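Local coordinates for Mll8374 protein (Mesorhizobium loti, PDB 3B5E), which probably hydrolyses carboxylic ester bonds as a serine carboxylesterase of the alpha/beta hydrolase fold, at residues Trp74-Asp79 with Gln85-Ala90. Residues are numbered along the deposited sequence; the frame is centred on the assembly and turned at random.
Sequences WFERID and QKSILA. With EDO (1,2-ethanediol), chain N.
Over one face of the Phe75 ring lies CG1 of Ile88, 3.7 Å from the centroid and 18° off the ring normal, which meets the criteria for a CH-pi contact. The methylene is offset toward the CD1 side of the ring, with Ile88 CG1 3.6 Å from Phe75 CD1. Chi1 of 46° wedges Phe75 CG between its own backbone N and carbonyl carbon and brings the ring toward the helix; rotation about CB-CG then turns its face to the isoleucine. Phe83 meets the same ring edge-to-face, while Asn120 and Leu124 of helix 120-131 also touch the Phe75 side chain. Residues 74-76, running into the short hairpin 77-79/82-83, thus pack on the first turn of helix 85-106, which follows that hairpin. The mostly parallel sheet, strand order 1-3-2-4-5-6-7, suits an alpha/beta hydrolase; where its strand 113-118 leads into helix 120-131, sequence and geometry are consistent with a nucleophile elbow at Ser119, next to Asn120. With the ring cut back to an alanine here, Ile88 CG1 would probably lose its aromatic partner and face a gap toward Leu124. The polar part of the contact is one nearly straight hydrogen bond from Glu76 N to Ser87 OG, 2.9 Å long with an N-H...O angle of 171°. Ser87 extends OG trans to its backbone N, where the hydroxyl also packs against Phe75 CB at 3.4 Å, and Glu76 CG lies alongside it. The backbone N-H groups of Gln85 and Lys86 are taken by O2 and O1 of one 1,2-ethanediol, probably from the crystallisation liquor; Lys86 N to EDO O1 measures 2.8 Å.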
loop_
_atom_site.group_PDB
_atom_site.type_symbol
_atom_site.label_atom_id
_atom_site.label_comp_id
_atom_site.label_asym_id
_atom_site.label_seq_id
_atom_site.Cartn_x
_atom_site.Cartn_y
_atom_site.Cartn_z
ATOM N N TRP A 74 10.581 0.088 2.983
ATOM C CA TRP A 74 9.943 1.405 3.000
ATOM C C TRP A 74 10.365 2.290 4.171
ATOM O O TRP A 74 10.293 3.500 4.092
ATOM C CB TRP A 74 8.417 1.205 2.971
ATOM C CG TRP A 74 8.010 0.612 1.628
ATOM C CD1 TRP A 74 7.741 -0.688 1.349
ATOM C CD2 TRP A 74 7.887 1.323 0.388
ATOM N NE1 TRP A 74 7.486 -0.845 0.017
ATOM C CE2 TRP A 74 7.565 0.374 -0.602
ATOM C CE3 TRP A 74 8.053 2.663 0.014
ATOM C CZ2 TRP A 74 7.362 0.726 -1.910
ATOM C CZ3 TRP A 74 7.853 3.001 -1.283
ATOM C CH2 TRP A 74 7.521 2.037 -2.235
ATOM N N PHE A 75 10.765 1.669 5.269
ATOM C CA PHE A 75 11.270 2.396 6.438
ATOM C C PHE A 75 12.059 1.439 7.318
ATOM O O PHE A 75 11.878 0.237 7.243
ATOM C CB PHE A 75 10.144 3.114 7.221
ATOM C CG PHE A 75 8.925 2.276 7.476
ATOM C CD1 PHE A 75 8.902 1.320 8.506
ATOM C CD2 PHE A 75 7.766 2.454 6.720
ATOM C CE1 PHE A 75 7.770 0.577 8.764
ATOM C CE2 PHE A 75 6.645 1.677 6.943
ATOM C CZ PHE A 75 6.639 0.731 7.986
ATOM N N GLU A 76 12.918 1.983 8.160
ATOM C CA GLU A 76 13.850 1.166 8.921
ATOM C C GLU A 76 13.136 0.356 9.988
ATOM O O GLU A 76 12.165 0.805 10.612
ATOM C CB GLU A 76 14.926 2.048 9.564
ATOM C CG GLU A 76 15.731 2.857 8.568
ATOM C CD GLU A 76 16.822 2.063 7.821
ATOM O OE1 GLU A 76 16.907 0.816 7.973
ATOM O OE2 GLU A 76 17.598 2.713 7.062
ATOM N N ARG A 77 13.626 -0.861 10.182
ATOM C CA ARG A 77 13.164 -1.721 11.241
ATOM C C ARG A 77 14.194 -1.814 12.378
ATOM O O ARG A 77 15.396 -1.902 12.140
ATOM C CB ARG A 77 12.880 -3.101 10.682
ATOM C CG ARG A 77 12.260 -4.005 11.703
ATOM C CD ARG A 77 11.782 -5.243 11.097
ATOM N NE ARG A 77 12.882 -6.009 10.562
ATOM C CZ ARG A 77 12.807 -7.290 10.237
ATOM N NH1 ARG A 77 11.683 -7.979 10.400
ATOM N NH2 ARG A 77 13.878 -7.894 9.749
ATOM N N ILE A 78 13.709 -1.780 13.622
ATOM C CA ILE A 78 14.559 -1.975 14.786
ATOM C C ILE A 78 14.713 -3.493 15.069
ATOM O O ILE A 78 15.820 -3.993 15.238
ATOM C CB ILE A 78 13.988 -1.256 16.040
ATOM C CG1 ILE A 78 13.883 0.258 15.813
ATOM C CG2 ILE A 78 14.870 -1.498 17.232
ATOM C CD1 ILE A 78 12.998 0.963 16.868
ATOM N N ASP A 79 13.592 -4.192 15.133
ATOM C CA ASP A 79 13.520 -5.631 15.373
ATOM C C ASP A 79 12.176 -6.004 14.765
ATOM O O ASP A 79 11.340 -5.123 14.580
ATOM C CB ASP A 79 13.518 -5.964 16.885
ATOM C CG ASP A 79 14.895 -5.912 17.511
ATOM O OD1 ASP A 79 15.778 -6.695 17.073
ATOM O OD2 ASP A 79 15.112 -5.090 18.438
ATOM N N GLN A 85 10.633 5.181 14.262
ATOM C CA GLN A 85 9.524 6.082 14.091
ATOM C C GLN A 85 9.928 7.281 13.241
ATOM O O GLN A 85 9.172 7.680 12.366
ATOM C CB GLN A 85 8.966 6.483 15.448
ATOM C CG GLN A 85 8.467 5.328 16.260
ATOM C CD GLN A 85 7.249 4.682 15.668
ATOM O OE1 GLN A 85 6.220 5.326 15.529
ATOM N NE2 GLN A 85 7.344 3.417 15.341
ATOM N N LYS A 86 11.145 7.786 13.449
ATOM C CA LYS A 86 11.702 8.870 12.632
ATOM C C LYS A 86 11.778 8.486 11.131
ATOM O O LYS A 86 11.531 9.310 10.246
ATOM C CB LYS A 86 13.074 9.280 13.204
ATOM C CG LYS A 86 13.717 10.461 12.554
ATOM N N SER A 87 12.088 7.221 10.866
ATOM C CA SER A 87 12.094 6.672 9.526
ATOM C C SER A 87 10.708 6.592 8.884
ATOM O O SER A 87 10.534 6.978 7.726
ATOM C CB SER A 87 12.776 5.321 9.527
ATOM O OG SER A 87 12.929 4.853 8.202
ATOM N N ILE A 88 9.717 6.132 9.639
ATOM C CA ILE A 88 8.343 6.093 9.133
ATOM C C ILE A 88 7.912 7.508 8.762
ATOM O O ILE A 88 7.363 7.745 7.707
ATOM C CB ILE A 88 7.332 5.497 10.159
ATOM C CG1 ILE A 88 7.672 4.029 10.493
ATOM C CG2 ILE A 88 5.859 5.580 9.624
ATOM C CD1 ILE A 88 6.872 3.390 11.643
ATOM N N LEU A 89 8.182 8.448 9.643
ATOM C CA LEU A 89 7.762 9.829 9.404
ATOM C C LEU A 89 8.423 10.419 8.134
ATOM O O LEU A 89 7.734 11.039 7.312
ATOM C CB LEU A 89 8.024 10.684 10.631
ATOM C CG LEU A 89 6.913 10.794 11.696
ATOM C CD1 LEU A 89 6.250 9.465 12.045
ATOM C CD2 LEU A 89 7.482 11.423 12.940
ATOM N N ALA A 90 9.730 10.190 7.970
ATOM C CA ALA A 90 10.493 10.775 6.880
ATOM C C ALA A 90 10.066 10.180 5.550
ATOM O O ALA A 90 9.870 10.907 4.575
ATOM C CB ALA A 90 12.004 10.599 7.100
HETATM C C1 EDO N . 13.301 6.512 16.746
HETATM O O1 EDO N . 12.762 7.330 15.721
HETATM C C2 EDO N . 12.146 5.865 17.488
HETATM O O2 EDO N . 11.896 4.614 16.870
#